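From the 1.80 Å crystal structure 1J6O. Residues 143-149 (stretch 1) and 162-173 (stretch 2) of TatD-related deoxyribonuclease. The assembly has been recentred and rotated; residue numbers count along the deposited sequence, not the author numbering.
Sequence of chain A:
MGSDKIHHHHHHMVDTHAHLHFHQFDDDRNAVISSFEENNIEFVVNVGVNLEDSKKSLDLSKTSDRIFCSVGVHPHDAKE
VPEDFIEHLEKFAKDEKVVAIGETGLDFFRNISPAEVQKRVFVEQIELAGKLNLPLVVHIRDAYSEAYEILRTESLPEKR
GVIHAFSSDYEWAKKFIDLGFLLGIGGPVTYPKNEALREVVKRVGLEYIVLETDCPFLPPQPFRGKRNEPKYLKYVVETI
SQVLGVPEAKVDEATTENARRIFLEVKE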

# COMPACT_ATOMS: atom_id res chain seq x y z
N ALA A 143 -3.02 12.28 10.38
CA ALA A 143 -3.72 13.24 9.53
C ALA A 143 -4.98 12.62 8.95
O ALA A 143 -5.40 12.99 7.86
CB ALA A 143 -2.80 13.70 8.39
N TYR A 144 -5.58 11.68 9.67
CA TYR A 144 -6.79 11.04 9.16
C TYR A 144 -7.93 12.01 8.88
O TYR A 144 -8.55 11.94 7.83
CB TYR A 144 -7.22 9.91 10.11
CG TYR A 144 -6.32 8.71 9.94
CD1 TYR A 144 -6.57 7.77 8.94
CD2 TYR A 144 -5.17 8.56 10.72
CE1 TYR A 144 -5.69 6.70 8.70
CE2 TYR A 144 -4.27 7.49 10.49
CZ TYR A 144 -4.54 6.57 9.47
OH TYR A 144 -3.64 5.57 9.17
N SER A 145 -8.19 12.93 9.81
CA SER A 145 -9.27 13.88 9.58
C SER A 145 -8.99 14.75 8.36
O SER A 145 -9.87 14.99 7.54
CB SER A 145 -9.47 14.80 10.80
OG SER A 145 -10.43 15.82 10.50
N GLU A 146 -7.75 15.21 8.23
CA GLU A 146 -7.40 16.05 7.11
C GLU A 146 -7.43 15.32 5.77
O GLU A 146 -7.90 15.86 4.76
CB GLU A 146 -6.02 16.70 7.34
CG GLU A 146 -5.97 17.69 8.53
CD GLU A 146 -5.63 17.05 9.89
OE1 GLU A 146 -5.84 15.82 10.07
OE2 GLU A 146 -5.15 17.79 10.79
N ALA A 147 -6.96 14.08 5.77
CA ALA A 147 -6.96 13.30 4.54
C ALA A 147 -8.41 12.99 4.18
O ALA A 147 -8.80 13.10 3.02
CB ALA A 147 -6.15 12.02 4.74
N TYR A 148 -9.21 12.61 5.18
CA TYR A 148 -10.62 12.30 4.91
C TYR A 148 -11.31 13.47 4.21
O TYR A 148 -11.95 13.29 3.17
CB TYR A 148 -11.37 12.00 6.20
CG TYR A 148 -12.81 11.60 5.96
CD1 TYR A 148 -13.13 10.34 5.43
CD2 TYR A 148 -13.86 12.46 6.27
CE1 TYR A 148 -14.46 9.94 5.23
CE2 TYR A 148 -15.19 12.08 6.07
CZ TYR A 148 -15.49 10.83 5.56
OH TYR A 148 -16.81 10.46 5.34
N GLU A 149 -11.19 14.67 4.78
CA GLU A 149 -11.79 15.86 4.20
C GLU A 149 -11.38 16.03 2.73
O GLU A 149 -12.21 16.30 1.86
CB GLU A 149 -11.36 17.11 4.98
CG GLU A 149 -12.16 17.40 6.24
CD GLU A 149 -13.60 17.84 5.94
OE1 GLU A 149 -13.79 18.62 4.99
OE2 GLU A 149 -14.51 17.40 6.67
N VAL A 162 -6.45 1.91 -1.43
CA VAL A 162 -6.11 1.43 -0.11
C VAL A 162 -5.44 2.47 0.75
O VAL A 162 -4.63 3.26 0.25
CB VAL A 162 -5.09 0.28 -0.24
CG1 VAL A 162 -4.85 -0.34 1.09
CG2 VAL A 162 -5.58 -0.75 -1.30
N ILE A 163 -5.77 2.48 2.04
CA ILE A 163 -5.16 3.41 2.99
C ILE A 163 -4.15 2.40 3.55
O ILE A 163 -4.48 1.52 4.36
CB ILE A 163 -6.11 3.85 4.10
CG1 ILE A 163 -7.34 4.52 3.48
CG2 ILE A 163 -5.38 4.80 5.06
CD1 ILE A 163 -7.00 5.70 2.55
N HIS A 164 -2.91 2.52 3.10
CA HIS A 164 -1.89 1.60 3.55
C HIS A 164 -1.42 1.76 4.99
O HIS A 164 -1.49 2.85 5.56
CB HIS A 164 -0.75 1.67 2.52
CG HIS A 164 0.52 2.24 3.04
ND1 HIS A 164 1.51 1.46 3.60
CD2 HIS A 164 0.99 3.51 3.05
CE1 HIS A 164 2.53 2.22 3.94
NE2 HIS A 164 2.24 3.47 3.61
N ALA A 165 -0.98 0.65 5.59
CA ALA A 165 -0.50 0.66 6.99
C ALA A 165 -1.47 1.45 7.85
O ALA A 165 -1.06 2.33 8.64
CB ALA A 165 0.90 1.28 7.06
N PHE A 166 -2.76 1.14 7.71
CA PHE A 166 -3.81 1.83 8.46
C PHE A 166 -3.42 1.88 9.94
O PHE A 166 -3.16 0.85 10.56
CB PHE A 166 -5.15 1.12 8.32
CG PHE A 166 -6.25 1.80 9.07
CD1 PHE A 166 -6.80 2.98 8.58
CD2 PHE A 166 -6.69 1.31 10.29
CE1 PHE A 166 -7.79 3.65 9.30
CE2 PHE A 166 -7.67 1.99 11.01
CZ PHE A 166 -8.21 3.15 10.52
N SER A 167 -3.42 3.09 10.50
CA SER A 167 -3.04 3.26 11.89
C SER A 167 -3.97 4.06 12.79
O SER A 167 -3.50 4.70 13.74
CB SER A 167 -1.65 3.90 11.93
OG SER A 167 -1.64 5.12 11.20
N SER A 168 -5.26 4.07 12.50
CA SER A 168 -6.17 4.81 13.36
C SER A 168 -7.09 3.83 14.08
O SER A 168 -6.79 2.63 14.17
CB SER A 168 -6.99 5.81 12.55
OG SER A 168 -7.53 6.78 13.43
N ASP A 169 -8.21 4.31 14.61
CA ASP A 169 -9.12 3.42 15.32
C ASP A 169 -10.30 2.99 14.47
O ASP A 169 -10.40 3.35 13.31
CB ASP A 169 -9.60 4.07 16.62
CG ASP A 169 -10.32 5.40 16.39
OD1 ASP A 169 -10.50 5.82 15.22
OD2 ASP A 169 -10.71 6.02 17.40
N TYR A 170 -11.19 2.20 15.06
CA TYR A 170 -12.36 1.74 14.32
C TYR A 170 -13.21 2.84 13.70
O TYR A 170 -13.63 2.74 12.55
CB TYR A 170 -13.26 0.87 15.21
CG TYR A 170 -14.42 0.29 14.42
CD1 TYR A 170 -14.18 -0.59 13.36
CD2 TYR A 170 -15.74 0.65 14.69
CE1 TYR A 170 -15.23 -1.09 12.58
CE2 TYR A 170 -16.80 0.15 13.92
CZ TYR A 170 -16.53 -0.71 12.87
OH TYR A 170 -17.57 -1.20 12.10
N GLU A 171 -13.48 3.91 14.45
CA GLU A 171 -14.30 4.97 13.89
C GLU A 171 -13.74 5.52 12.58
O GLU A 171 -14.50 5.70 11.61
CB GLU A 171 -14.49 6.11 14.91
CG GLU A 171 -15.29 7.27 14.31
CD GLU A 171 -15.59 8.39 15.32
OE1 GLU A 171 -15.52 8.12 16.54
OE2 GLU A 171 -15.91 9.52 14.88
N TRP A 172 -12.44 5.76 12.53
CA TRP A 172 -11.82 6.28 11.30
C TRP A 172 -11.80 5.19 10.23
O TRP A 172 -11.98 5.45 9.04
CB TRP A 172 -10.39 6.76 11.60
CG TRP A 172 -10.38 8.21 11.98
CD1 TRP A 172 -9.83 8.77 13.10
CD2 TRP A 172 -11.00 9.28 11.26
NE1 TRP A 172 -10.08 10.13 13.11
CE2 TRP A 172 -10.79 10.46 11.99
CE3 TRP A 172 -11.72 9.34 10.05
CZ2 TRP A 172 -11.28 11.70 11.57
CZ3 TRP A 172 -12.20 10.56 9.63
CH2 TRP A 172 -11.97 11.73 10.39
N ALA A 173 -11.61 3.95 10.66
CA ALA A 173 -11.58 2.84 9.72
C ALA A 173 -12.91 2.80 8.98
O ALA A 173 -12.97 2.70 7.75
CB ALA A 173 -11.34 1.52 10.48

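Stretch 1 is the first part of a helix, and it meets stretch 2 through one side of that helix, with Tyr144, Ser145 and Tyr148 supplying the contacts. Ala143 stands at the N-cap position and takes no part in the contact itself; its carbonyl O accepts from Ala147 N at 2.8 Å, the first in a run of backbone bonds that continues with Tyr148 N to Tyr144 O, also 2.8 Å. This regular winding places Tyr144 and Tyr148 about one turn apart, so that both direct their CA-to-CB bonds toward stretch 2.

Tyr144 is the centre of the interface, giving up 139 Å² of the 350 Å² buried in total, both sides summed. With chi1 at -75° (m), its ring reaches into a pocket made by residues from the strand, the loop and the helix of stretch 2. Its hydroxyl suits it to the far end of that pocket, where the loop offers a backbone amide: Ser167 N donates a hydrogen bond to Tyr144 OH at 2.8 Å, with a nearly straight angle of 161°. A buried tyrosine thus satisfies its polar tip while the rest of the ring makes apolar contacts. Ser167 OG also lies 2.9 Å from Tyr144 OH, at the edge of the ring and near its plane; a small polar side chain with chi1 p fits beside the hydroxyl.

The body of the ring is packed by carbon. Ser168 CB sits over one face of the Tyr144 ring, 3.7 Å from its centroid and only 9° off the normal, a CH-pi contact made by the serine methylene, while its OG points away from the ring. Phe166 approaches obliquely, its CE1 3.8 Å from Tyr144 CE1; although its CA-to-CB bond points sideways, the end of the side chain comes nearer to stretch 1. Ile163 CG2, at 4.1 Å from Tyr144 CE1, adds a branched aliphatic surface from the strand. At the base of the tyrosine, the roles reverse: Tyr144 CB lies over the five-membered ring of Trp172, 3.9 Å from its centroid and 4° off the normal, so the methylene forms a second CH-pi contact.

Trp172 is the broad surface on which this side of the helix rests. It lies in the first turn of the stretch 2 helix, whose N-cap, Asp169, accepts a weak hydrogen bond from Trp172 N to OD1 at 3.3 Å, helping to secure the start of that helix. The indole extends past Tyr144 to Ser145, where Trp172 CH2 comes within 3.5 Å of Ser145 CA. Ser145, its CA-to-CB bond sideways and its OG turned away from the indole, meets the ring through CA and CB; Ser145 CB is 3.7 Å from Trp172 CZ2.

Glu146 and Ala147 make no contact with stretch 2. The CA-to-CB bond of Glu146 points away from stretch 2 and the residue is partly exposed, as suits a charged side chain, whereas Ala147 is small and apolar at a buried site. One turn on from Tyr144, Tyr148 ends the contact, its CB 3.8 Å from Trp172 CZ3; the aromatic ring, oblique to the indole, adds apolar surface at this partly exposed site. Glu149, exposed, lies beyond the contact, as befits a charged residue.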